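Local structure of flavin-containing monooxygenase (Allium sativum, 6WPU) at residues 96-99 / 104-107; 106-111 / 127-132; 226-231 / 431-436; 336-341 / 348-353. The protein probably catalyses the flavin-dependent S-oxygenation of S-allyl-L-cysteine in garlic, using flavin-adenine dinucleotide as cofactor. One frame throughout, in Å; residues are numbered along the deposited sequence.

Interaction 1. Residues 96-99 / 104-107. With FAD (flavin-adenine dinucleotide), chain B.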
# COMPACT_ATOMS: atom_id res chain seq x y z
N GLU A 96 -6.12 -4.57 -16.04
CA GLU A 96 -7.38 -5.29 -15.87
C GLU A 96 -7.53 -5.82 -14.45
O GLU A 96 -8.63 -5.81 -13.88
CB GLU A 96 -7.51 -6.44 -16.87
CG GLU A 96 -7.48 -6.06 -18.35
CD GLU A 96 -6.06 -5.99 -18.91
OE1 GLU A 96 -5.11 -6.38 -18.20
OE2 GLU A 96 -5.90 -5.54 -20.07
N VAL A 97 -6.42 -6.27 -13.85
CA VAL A 97 -6.44 -6.84 -12.51
C VAL A 97 -6.70 -5.77 -11.45
O VAL A 97 -7.35 -6.04 -10.44
CB VAL A 97 -5.12 -7.60 -12.26
CG1 VAL A 97 -4.72 -7.61 -10.78
CG2 VAL A 97 -5.23 -9.00 -12.77
N MET A 98 -6.21 -4.55 -11.68
CA MET A 98 -6.18 -3.51 -10.65
C MET A 98 -7.52 -2.82 -10.40
O MET A 98 -7.70 -2.24 -9.33
CB MET A 98 -5.18 -2.43 -11.03
CG MET A 98 -3.74 -2.82 -10.88
SD MET A 98 -2.69 -1.48 -11.45
CE MET A 98 -3.18 -0.11 -10.41
N GLY A 99 -8.44 -2.82 -11.37
CA GLY A 99 -9.61 -1.97 -11.27
C GLY A 99 -10.61 -2.42 -10.21
O GLY A 99 -10.73 -3.60 -9.89
N PRO A 104 -14.17 -0.98 -14.45
CA PRO A 104 -12.97 -1.56 -15.07
C PRO A 104 -11.92 -0.51 -15.40
O PRO A 104 -12.23 0.56 -15.92
CB PRO A 104 -13.52 -2.22 -16.34
CG PRO A 104 -14.95 -2.54 -15.99
CD PRO A 104 -15.41 -1.40 -15.13
N PHE A 105 -10.67 -0.84 -15.11
CA PHE A 105 -9.54 0.06 -15.38
C PHE A 105 -9.11 -0.08 -16.84
O PHE A 105 -7.98 -0.45 -17.17
CB PHE A 105 -8.40 -0.24 -14.40
CG PHE A 105 -7.21 0.70 -14.50
CD1 PHE A 105 -7.28 1.89 -15.21
CD2 PHE A 105 -6.02 0.38 -13.86
CE1 PHE A 105 -6.18 2.74 -15.29
CE2 PHE A 105 -4.91 1.23 -13.93
CZ PHE A 105 -4.99 2.41 -14.65
N VAL A 106 -10.06 0.21 -17.73
CA VAL A 106 -9.81 0.11 -19.17
C VAL A 106 -9.21 1.42 -19.67
O VAL A 106 -9.11 2.40 -18.93
CB VAL A 106 -11.09 -0.25 -19.95
CG1 VAL A 106 -11.50 -1.69 -19.66
CG2 VAL A 106 -12.23 0.72 -19.64
N GLU A 107 -8.78 1.42 -20.93
CA GLU A 107 -8.27 2.61 -21.57
C GLU A 107 -9.35 3.69 -21.64
O GLU A 107 -10.55 3.40 -21.65
CB GLU A 107 -7.77 2.27 -22.98
CG GLU A 107 -6.57 1.30 -23.04
CD GLU A 107 -6.90 -0.16 -22.69
OE1 GLU A 107 -8.05 -0.47 -22.32
OE2 GLU A 107 -5.97 -1.01 -22.79
PA FAD B . -2.83 6.04 0.19
O1A FAD B . -2.69 6.06 -1.33
O2A FAD B . -1.67 6.25 1.04
O5B FAD B . -3.76 7.11 0.70
C5B FAD B . -3.97 7.52 2.05
C4B FAD B . -4.55 8.95 2.11
O4B FAD B . -4.89 9.37 3.40
C3B FAD B . -3.62 9.98 1.53
O3B FAD B . -4.27 10.76 0.58
C2B FAD B . -3.23 10.82 2.69
O2B FAD B . -2.97 12.14 2.36
C1B FAD B . -4.44 10.69 3.56
N9A FAD B . -4.18 10.90 4.97
C8A FAD B . -3.16 10.30 5.70
N7A FAD B . -3.21 10.71 6.97
C5A FAD B . -4.26 11.63 7.12
C6A FAD B . -4.76 12.37 8.19
N6A FAD B . -4.18 12.29 9.51
N1A FAD B . -5.83 13.17 8.00
C2A FAD B . -6.41 13.29 6.78
N3A FAD B . -5.96 12.59 5.71
C4A FAD B . -4.89 11.76 5.85
N1 FAD B . -1.19 -1.04 -6.16
C2 FAD B . -1.69 -1.42 -7.46
O2 FAD B . -2.98 -1.80 -7.60
N3 FAD B . -0.85 -1.50 -8.54
C4 FAD B . 0.48 -1.14 -8.42
O4 FAD B . 1.33 -1.19 -9.47
C4X FAD B . 0.98 -0.52 -7.17
N5 FAD B . 2.24 0.06 -7.13
C5X FAD B . 2.67 0.67 -5.96
C6 FAD B . 3.95 1.24 -5.92
C7 FAD B . 4.37 1.87 -4.75
C7M FAD B . 5.75 2.47 -4.71
C8 FAD B . 3.54 1.92 -3.63
C8M FAD B . 3.98 2.57 -2.36
C9 FAD B . 2.27 1.34 -3.67
C9A FAD B . 1.83 0.72 -4.83
N10 FAD B . 0.52 0.15 -4.88
C10 FAD B . 0.07 -0.47 -6.05
C1' FAD B . -0.34 0.16 -3.68
C2' FAD B . -1.08 1.43 -3.31
O2' FAD B . -0.80 1.73 -2.00
C3' FAD B . -2.55 1.09 -3.41
O3' FAD B . -2.75 1.01 -4.77
C4' FAD B . -3.51 2.12 -2.84
O4' FAD B . -3.14 3.36 -3.34
C5' FAD B . -3.64 2.17 -1.31
O5' FAD B . -4.26 3.40 -1.10
P FAD B . -4.73 4.07 0.26
O1P FAD B . -6.02 4.96 0.06
O2P FAD B . -4.79 2.88 1.30
O3P FAD B . -3.34 4.77 0.80
O HOH W 1 -10.31 -3.56 -13.94
O HOH W 2 -7.88 -3.77 -21.34

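Interaction 2. Residues 106-111 / 127-132. With SO4 (sulfate ion), chain H.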
# COMPACT_ATOMS: atom_id res chain seq x y z
N VAL A 106 -10.06 0.21 -17.73
CA VAL A 106 -9.81 0.11 -19.17
C VAL A 106 -9.21 1.42 -19.67
O VAL A 106 -9.11 2.40 -18.93
CB VAL A 106 -11.09 -0.25 -19.95
CG1 VAL A 106 -11.50 -1.69 -19.66
CG2 VAL A 106 -12.23 0.72 -19.64
N GLU A 107 -8.78 1.42 -20.93
CA GLU A 107 -8.27 2.61 -21.57
C GLU A 107 -9.35 3.69 -21.64
O GLU A 107 -10.55 3.40 -21.65
CB GLU A 107 -7.77 2.27 -22.98
CG GLU A 107 -6.57 1.30 -23.04
CD GLU A 107 -6.90 -0.16 -22.69
OE1 GLU A 107 -8.05 -0.47 -22.32
OE2 GLU A 107 -5.97 -1.01 -22.79
N LYS A 108 -8.92 4.95 -21.67
CA LYS A 108 -9.82 6.05 -21.99
C LYS A 108 -10.33 5.91 -23.43
O LYS A 108 -9.75 5.19 -24.25
CB LYS A 108 -9.12 7.40 -21.82
CG LYS A 108 -8.60 7.68 -20.42
CD LYS A 108 -8.52 9.18 -20.15
CE LYS A 108 -7.14 9.75 -20.41
NZ LYS A 108 -7.18 11.24 -20.45
N THR A 109 -11.42 6.61 -23.73
CA THR A 109 -11.96 6.58 -25.09
C THR A 109 -10.99 7.21 -26.07
O THR A 109 -10.76 6.68 -27.17
CB THR A 109 -13.31 7.29 -25.16
OG1 THR A 109 -14.27 6.58 -24.35
CG2 THR A 109 -13.82 7.35 -26.60
N ASN A 110 -10.40 8.35 -25.70
CA ASN A 110 -9.37 9.01 -26.49
C ASN A 110 -8.24 9.43 -25.56
O ASN A 110 -8.46 10.19 -24.62
CB ASN A 110 -9.94 10.23 -27.24
N GLY A 111 -7.05 8.91 -25.81
CA GLY A 111 -5.84 9.41 -25.19
C GLY A 111 -5.39 8.62 -23.98
O GLY A 111 -5.79 7.48 -23.75
N LEU A 127 -8.43 7.10 -10.75
CA LEU A 127 -9.04 7.43 -9.47
C LEU A 127 -9.83 8.73 -9.53
O LEU A 127 -10.88 8.86 -8.89
CB LEU A 127 -7.98 7.51 -8.37
CG LEU A 127 -7.21 6.21 -8.09
CD1 LEU A 127 -6.13 6.45 -7.03
CD2 LEU A 127 -8.16 5.12 -7.67
N GLU A 128 -9.35 9.70 -10.31
CA GLU A 128 -10.08 10.96 -10.45
C GLU A 128 -11.39 10.75 -11.20
O GLU A 128 -12.42 11.31 -10.81
CB GLU A 128 -9.21 12.01 -11.14
CG GLU A 128 -8.07 12.52 -10.25
CD GLU A 128 -7.00 13.29 -11.02
OE1 GLU A 128 -7.09 13.34 -12.27
OE2 GLU A 128 -6.08 13.85 -10.38
N ARG A 129 -11.36 9.95 -12.27
CA ARG A 129 -12.60 9.60 -12.97
C ARG A 129 -13.56 8.87 -12.03
O ARG A 129 -14.76 9.16 -12.00
CB ARG A 129 -12.30 8.74 -14.20
CG ARG A 129 -11.57 9.45 -15.34
CD ARG A 129 -11.63 8.64 -16.66
NE ARG A 129 -10.65 7.56 -16.71
CZ ARG A 129 -10.94 6.26 -16.77
NH1 ARG A 129 -9.95 5.36 -16.83
NH2 ARG A 129 -12.21 5.84 -16.79
N PHE A 130 -13.03 7.92 -11.25
CA PHE A 130 -13.82 7.25 -10.23
C PHE A 130 -14.46 8.25 -9.29
O PHE A 130 -15.68 8.22 -9.07
CB PHE A 130 -12.92 6.27 -9.44
CG PHE A 130 -13.64 5.54 -8.33
CD1 PHE A 130 -13.84 6.15 -7.09
CD2 PHE A 130 -14.10 4.25 -8.53
CE1 PHE A 130 -14.50 5.48 -6.07
CE2 PHE A 130 -14.77 3.57 -7.50
CZ PHE A 130 -14.97 4.19 -6.27
N GLY A 131 -13.65 9.14 -8.69
CA GLY A 131 -14.18 10.12 -7.75
C GLY A 131 -15.28 10.99 -8.34
O GLY A 131 -16.21 11.38 -7.63
N ARG A 132 -15.20 11.30 -9.64
CA ARG A 132 -16.28 12.03 -10.30
C ARG A 132 -17.47 11.12 -10.57
O ARG A 132 -18.61 11.49 -10.30
CB ARG A 132 -15.79 12.66 -11.60
CG ARG A 132 -14.99 13.94 -11.41
CD ARG A 132 -14.63 14.61 -12.74
NE ARG A 132 -13.68 13.83 -13.54
CZ ARG A 132 -12.36 13.98 -13.50
NH1 ARG A 132 -11.81 14.88 -12.69
NH2 ARG A 132 -11.59 13.22 -14.26
S SO4 H . -12.79 9.51 -21.89
O1 SO4 H . -11.78 9.84 -22.90
O2 SO4 H . -12.16 9.36 -20.57
O3 SO4 H . -13.45 8.24 -22.23
O4 SO4 H . -13.80 10.57 -21.83

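Interaction 3. Residues 226-231 / 431-436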
# COMPACT_ATOMS: atom_id res chain seq x y z
N SER A 226 9.87 -4.40 -6.42
CA SER A 226 10.02 -2.95 -6.36
C SER A 226 11.49 -2.54 -6.30
O SER A 226 11.92 -1.59 -6.98
CB SER A 226 9.24 -2.43 -5.16
OG SER A 226 9.47 -1.04 -4.95
N ALA A 227 12.29 -3.24 -5.48
CA ALA A 227 13.71 -2.90 -5.41
C ALA A 227 14.39 -3.12 -6.75
O ALA A 227 15.27 -2.35 -7.15
CB ALA A 227 14.38 -3.70 -4.30
N VAL A 228 13.97 -4.15 -7.49
CA VAL A 228 14.54 -4.38 -8.81
C VAL A 228 14.14 -3.26 -9.77
O VAL A 228 14.96 -2.83 -10.59
CB VAL A 228 14.13 -5.77 -9.33
CG1 VAL A 228 14.78 -6.04 -10.66
CG2 VAL A 228 14.54 -6.84 -8.33
N ASP A 229 12.89 -2.79 -9.69
CA ASP A 229 12.45 -1.67 -10.52
C ASP A 229 13.31 -0.43 -10.30
O ASP A 229 13.73 0.24 -11.25
CB ASP A 229 10.98 -1.31 -10.21
CG ASP A 229 9.98 -2.21 -10.90
OD1 ASP A 229 10.31 -2.81 -11.95
OD2 ASP A 229 8.84 -2.32 -10.40
N ILE A 230 13.54 -0.07 -9.04
CA ILE A 230 14.33 1.11 -8.75
C ILE A 230 15.76 0.92 -9.23
O ILE A 230 16.35 1.81 -9.85
CB ILE A 230 14.25 1.45 -7.26
CG1 ILE A 230 12.85 1.97 -6.93
CG2 ILE A 230 15.34 2.46 -6.89
CD1 ILE A 230 12.69 2.49 -5.52
N SER A 231 16.33 -0.27 -8.97
CA SER A 231 17.68 -0.59 -9.44
C SER A 231 17.80 -0.40 -10.94
O SER A 231 18.77 0.21 -11.42
CB SER A 231 18.04 -2.03 -9.07
OG SER A 231 17.98 -2.21 -7.67
N GLU A 431 10.28 -13.99 -12.82
CA GLU A 431 11.14 -14.58 -13.84
C GLU A 431 11.79 -13.54 -14.75
O GLU A 431 12.94 -13.71 -15.16
CB GLU A 431 10.35 -15.56 -14.70
CG GLU A 431 10.21 -16.95 -14.13
CD GLU A 431 9.22 -17.79 -14.92
OE1 GLU A 431 8.85 -17.36 -16.04
OE2 GLU A 431 8.81 -18.86 -14.43
N ARG A 432 11.06 -12.50 -15.12
CA ARG A 432 11.53 -11.54 -16.13
C ARG A 432 11.20 -10.13 -15.66
O ARG A 432 10.41 -9.42 -16.29
CB ARG A 432 10.89 -11.83 -17.49
CG ARG A 432 10.91 -13.30 -17.94
CD ARG A 432 9.60 -13.63 -18.65
NE ARG A 432 9.22 -12.53 -19.53
CZ ARG A 432 7.98 -12.16 -19.81
NH1 ARG A 432 6.94 -12.80 -19.27
NH2 ARG A 432 7.77 -11.12 -20.61
N PRO A 433 11.80 -9.69 -14.55
CA PRO A 433 11.46 -8.36 -14.01
C PRO A 433 11.71 -7.25 -14.99
O PRO A 433 11.06 -6.21 -14.92
CB PRO A 433 12.36 -8.22 -12.78
CG PRO A 433 12.91 -9.61 -12.51
CD PRO A 433 12.93 -10.31 -13.83
N GLU A 434 12.62 -7.47 -15.94
CA GLU A 434 13.01 -6.47 -16.91
C GLU A 434 12.09 -6.41 -18.11
O GLU A 434 12.17 -5.45 -18.87
CB GLU A 434 14.45 -6.74 -17.38
CG GLU A 434 14.58 -7.94 -18.34
CD GLU A 434 14.56 -9.31 -17.64
OE1 GLU A 434 14.59 -9.37 -16.39
OE2 GLU A 434 14.53 -10.34 -18.36
N SER A 435 11.22 -7.41 -18.30
CA SER A 435 10.38 -7.41 -19.49
C SER A 435 8.91 -7.75 -19.25
O SER A 435 8.14 -7.68 -20.21
CB SER A 435 10.93 -8.39 -20.52
OG SER A 435 10.85 -9.72 -20.04
N TYR A 436 8.48 -8.11 -18.03
CA TYR A 436 7.11 -8.60 -17.85
C TYR A 436 6.07 -7.53 -18.17
O TYR A 436 4.94 -7.86 -18.54
CB TYR A 436 6.91 -9.12 -16.43
CG TYR A 436 6.73 -8.06 -15.36
CD1 TYR A 436 5.45 -7.75 -14.87
CD2 TYR A 436 7.82 -7.38 -14.84
CE1 TYR A 436 5.27 -6.78 -13.89
CE2 TYR A 436 7.65 -6.40 -13.85
CZ TYR A 436 6.37 -6.11 -13.39
OH TYR A 436 6.17 -5.17 -12.41
O HOH W 3 8.01 -4.63 -10.72

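Interaction 4. Residues 336-341 / 348-353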
# COMPACT_ATOMS: atom_id res chain seq x y z
N GLY A 336 -7.76 -1.31 4.05
CA GLY A 336 -6.49 -1.33 3.35
C GLY A 336 -5.28 -1.72 4.18
O GLY A 336 -4.15 -1.44 3.76
N ILE A 337 -5.48 -2.34 5.35
CA ILE A 337 -4.36 -2.86 6.13
C ILE A 337 -3.57 -3.94 5.38
O ILE A 337 -2.33 -3.89 5.40
CB ILE A 337 -4.85 -3.35 7.50
CG1 ILE A 337 -5.40 -2.19 8.36
CG2 ILE A 337 -3.74 -4.09 8.23
CD1 ILE A 337 -4.40 -1.14 8.70
N PRO A 338 -4.20 -4.94 4.75
CA PRO A 338 -3.41 -6.06 4.20
C PRO A 338 -2.42 -5.61 3.14
O PRO A 338 -2.56 -4.56 2.51
CB PRO A 338 -4.48 -6.98 3.61
CG PRO A 338 -5.74 -6.68 4.44
CD PRO A 338 -5.65 -5.20 4.66
N TRP A 339 -1.37 -6.42 2.96
CA TRP A 339 -0.38 -6.12 1.93
C TRP A 339 -0.02 -7.38 1.17
O TRP A 339 -0.48 -8.49 1.49
CB TRP A 339 0.87 -5.43 2.50
CG TRP A 339 1.51 -6.10 3.69
CD1 TRP A 339 1.03 -6.14 4.96
CD2 TRP A 339 2.78 -6.77 3.72
NE1 TRP A 339 1.90 -6.82 5.78
CE2 TRP A 339 2.99 -7.21 5.04
CE3 TRP A 339 3.76 -7.05 2.75
CZ2 TRP A 339 4.14 -7.92 5.43
CZ3 TRP A 339 4.91 -7.76 3.14
CH2 TRP A 339 5.09 -8.18 4.47
N LYS A 340 0.78 -7.19 0.11
CA LYS A 340 0.97 -8.18 -0.95
C LYS A 340 -0.38 -8.52 -1.60
O LYS A 340 -0.70 -9.68 -1.87
CB LYS A 340 1.70 -9.44 -0.45
CG LYS A 340 3.23 -9.28 -0.36
CD LYS A 340 3.90 -9.26 -1.73
CE LYS A 340 5.43 -9.08 -1.62
NZ LYS A 340 6.16 -9.22 -2.92
N ILE A 341 -1.17 -7.48 -1.88
CA ILE A 341 -2.53 -7.65 -2.37
C ILE A 341 -2.73 -6.80 -3.62
O ILE A 341 -2.02 -5.82 -3.85
CB ILE A 341 -3.59 -7.24 -1.32
CG1 ILE A 341 -3.41 -5.75 -0.98
CG2 ILE A 341 -3.50 -8.12 -0.09
CD1 ILE A 341 -4.53 -5.15 -0.22
N GLU A 348 -12.50 -2.21 -1.80
CA GLU A 348 -13.90 -2.15 -2.20
C GLU A 348 -14.73 -3.13 -1.39
O GLU A 348 -15.78 -2.77 -0.83
CB GLU A 348 -14.01 -2.44 -3.70
CG GLU A 348 -15.41 -2.36 -4.34
CD GLU A 348 -15.35 -2.61 -5.86
OE1 GLU A 348 -14.29 -3.10 -6.34
OE2 GLU A 348 -16.34 -2.32 -6.57
N LEU A 349 -14.25 -4.37 -1.29
CA LEU A 349 -15.02 -5.40 -0.59
C LEU A 349 -14.98 -5.19 0.92
O LEU A 349 -15.99 -5.42 1.60
CB LEU A 349 -14.50 -6.77 -0.98
CG LEU A 349 -14.79 -7.15 -2.43
CD1 LEU A 349 -13.97 -8.37 -2.84
CD2 LEU A 349 -16.30 -7.41 -2.63
N GLN A 350 -13.85 -4.74 1.45
CA GLN A 350 -13.79 -4.40 2.87
C GLN A 350 -14.82 -3.34 3.23
O GLN A 350 -15.51 -3.44 4.25
CB GLN A 350 -12.40 -3.92 3.26
CG GLN A 350 -11.35 -5.00 3.34
CD GLN A 350 -10.05 -4.45 3.86
OE1 GLN A 350 -9.70 -3.31 3.58
NE2 GLN A 350 -9.33 -5.26 4.65
N SER A 351 -14.91 -2.29 2.43
CA SER A 351 -15.78 -1.19 2.82
C SER A 351 -17.23 -1.54 2.52
O SER A 351 -18.13 -1.06 3.22
CB SER A 351 -15.34 0.09 2.11
OG SER A 351 -15.32 -0.09 0.71
N LYS A 352 -17.46 -2.40 1.53
CA LYS A 352 -18.79 -2.96 1.31
C LYS A 352 -19.25 -3.75 2.54
O LYS A 352 -20.41 -3.65 2.96
CB LYS A 352 -18.78 -3.83 0.06
CG LYS A 352 -20.12 -4.06 -0.61
CD LYS A 352 -19.96 -4.96 -1.85
CE LYS A 352 -19.20 -4.26 -2.98
NZ LYS A 352 -20.01 -3.17 -3.62
N TRP A 353 -18.34 -4.52 3.13
CA TRP A 353 -18.64 -5.27 4.34
C TRP A 353 -18.91 -4.33 5.51
O TRP A 353 -19.91 -4.49 6.23
CB TRP A 353 -17.47 -6.20 4.65
CG TRP A 353 -17.64 -7.10 5.82
CD1 TRP A 353 -18.76 -7.82 6.15
CD2 TRP A 353 -16.66 -7.41 6.81
NE1 TRP A 353 -18.54 -8.55 7.30
CE2 TRP A 353 -17.25 -8.32 7.72
CE3 TRP A 353 -15.34 -6.99 7.03
CZ2 TRP A 353 -16.56 -8.82 8.82
CZ3 TRP A 353 -14.65 -7.50 8.12
CH2 TRP A 353 -15.27 -8.41 9.00
O HOH W 4 -7.98 -3.35 6.61

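Interaction 1. Residues 96-99 / 104-107
Glu96 and Phe105 are bridged by one water, which donates to Glu96 O at 2.8 Å and accepts from Phe105 N at 3.0 Å. Phe105 is the centre of an inverse gamma turn whose Val106 N to Pro104 O bond is weak; the turn brings its CB to 3.8 Å from Gly99 CA. Gly99 is the first residue past the helix to leave helical angles, and a side chain on it would run into Phe105 N. With CG anti to the backbone N (chi1 -176°), the phenylalanine ring is turned so that its edge meets Met98, CB to CD2 4.1 Å. Met98 then turns to the cofactor. Its chain is extended to SD and bent at chi3 (58°), so that CE lies 3.3 Å from FAD O2. SD itself accepts a weak hydrogen bond from FAD N3 at 3.4 Å. Cut back to an alanine, this residue would probably leave N3 without its sulfur acceptor and open a gap between the phenylalanine ring and the flavin. A second water donates to Glu96 OE2 at 2.9 Å and, weakly, to Glu107 OE1; Glu96 OE1 is paired with Arg116. The short helix 95-98 thus lies beside the N3 edge of the flavin, which Met98 touches, with helix 120-133 against Met98 and Phe105, and helices 416-431 and 443-453 against Glu96.

Interaction 2. Residues 106-111 / 127-132
Arg129 reaches from helix 120-133 of the Rossmann-type FAD-binding domain, where the next residue, Phe130, packs on helix 32-43, to Val106 and Lys108 in the irregular loop that leads into this helix. Contact between the two is slight: the guanidinium lies obliquely to the loop, NH1 3.7 Å from Val106 O, and NE 4.2 Å from Lys108 CG. CG of Arg129 stands anti to the carbonyl carbon, and a bend at chi3 (-80°) turns the head toward the loop. As to charge, Lys108 NZ and Arg129 NE each form a long, weak ion pair with Asp125 OD2, so one carboxylate probably tempers both cations. Arg129 NE, buried by the contact, has no hydrogen-bonding partner in the model. The loop's hydrogen bonds here go to a sulfate, probably from the crystallisation liquor, beside the aliphatic chain of Lys108, whose CD is 3.7 Å from O2. Thr109 takes sulfate O3 twice, from its amide N at 3.0 Å and from its OG1 at 2.8 Å. Farther along the loop, Asn110 N points almost straight at O1, N-H...O 169°, but over 3.5 Å, a weak bond.

Interaction 3. Residues 226-231 / 431-436
Asp229 and Tyr436 are joined through a water where helix 225-234 meets the loop between helices 416-431 and 443-453. The helix belongs to a beta-alpha-beta crossover between parallel strands 217-221 and 240-244, in what is probably the NADPH-binding domain of the flavin-containing monooxygenase fold. Followed outward, Asp229 has CG anti to the carbonyl carbon (chi1 -81°), which carries the carboxylate from a CB that does not itself face the loop to a position near it. OD1 forms salt bridges with the NH2 groups of Arg437 and Arg232, so two guanidinium groups share this oxygen and probably help keep the carboxylate charged. OD2 accepts from the water at 2.5 Å, and the same water lies 2.6 Å from Tyr436 OH; directly, OD2 and OH are 4.4 Å apart. A sulfate, probably from the crystallisation liquor, lies about 4 Å from the nearest atom of the Asp229 side chain. One residue earlier on the helix, Val228 supplies the apolar contact, its CG1, anti to the backbone N, touching Pro433 CB at 3.9 Å. Pro433 is the second residue of the turn closed by Ser435 N to Arg432 O. Arg432 O accepts from two amides, Tyr436 N at 2.9 Å and Ser435 N at 3.0 Å, and this same oxygen lies in plane at the edge of the Tyr436 ring. Arg432 folds back across the turn: its NE donates to Ser435 OG at 3.3 Å, that oxygen lying 25° out of the guanidinium plane.

Interaction 4. Residues 336-341 / 348-353
Gly336 sits at positive phi (90°), where a side chain would press on the preceding carbonyl oxygen, and its CA is 7.9 Å from that of Gln350 on the facing helix. Gln350 spans this distance by an extended chain (chi2 -174°), bringing its amide to the loop. OE1 accepts from Gly336 N at 2.8 Å, on a lone pair in the carbonyl plane, N-H...O 157°. NE2 turns to the other side of the amide: it lies 3.7 Å from Pro338 CD, which comes from the opposite direction, and bonds Tyr401 OH. A water accepts from Ile337 N at 3.0 Å and, weakly, from NE2. With both ends of the amide engaged, its orientation is set. A leucine in its place would probably leave Gly336 N without its acceptor in this buried setting and deprive Tyr401 OH of its NE2 partner. The loop follows strand 332-334, an outermost strand of the five-stranded parallel sheet, close to the FAD, and leads into helix 343-358. That helix lies between helix 32-43, touched by Glu348 and Ser351, and helix 398-409, where Leu349 and Trp353 pack.

Interactions 1 and 4 are buried and stand close to the cofactor; interaction 2 lies at the surface, and interaction 3 is partly buried. Interactions 1 and 2 share Val106 and Glu107, so one loop closes first on helix 95-98 and then on helix 120-133, their centres about 10 Å apart. Interaction 1 combines waters and a weak N-H...S bond with apolar contact; interaction 4 rests on one amide. In interaction 2 the contact is slight, with weak long ion pairs and a loop-bound sulfate. Interaction 3 encloses interaction 4 in sequence, joining the probable NADPH-binding domain to the loop before helix 443-453 by a water, the Asp229-Arg437 salt bridge and an apolar Val228-Pro433 contact.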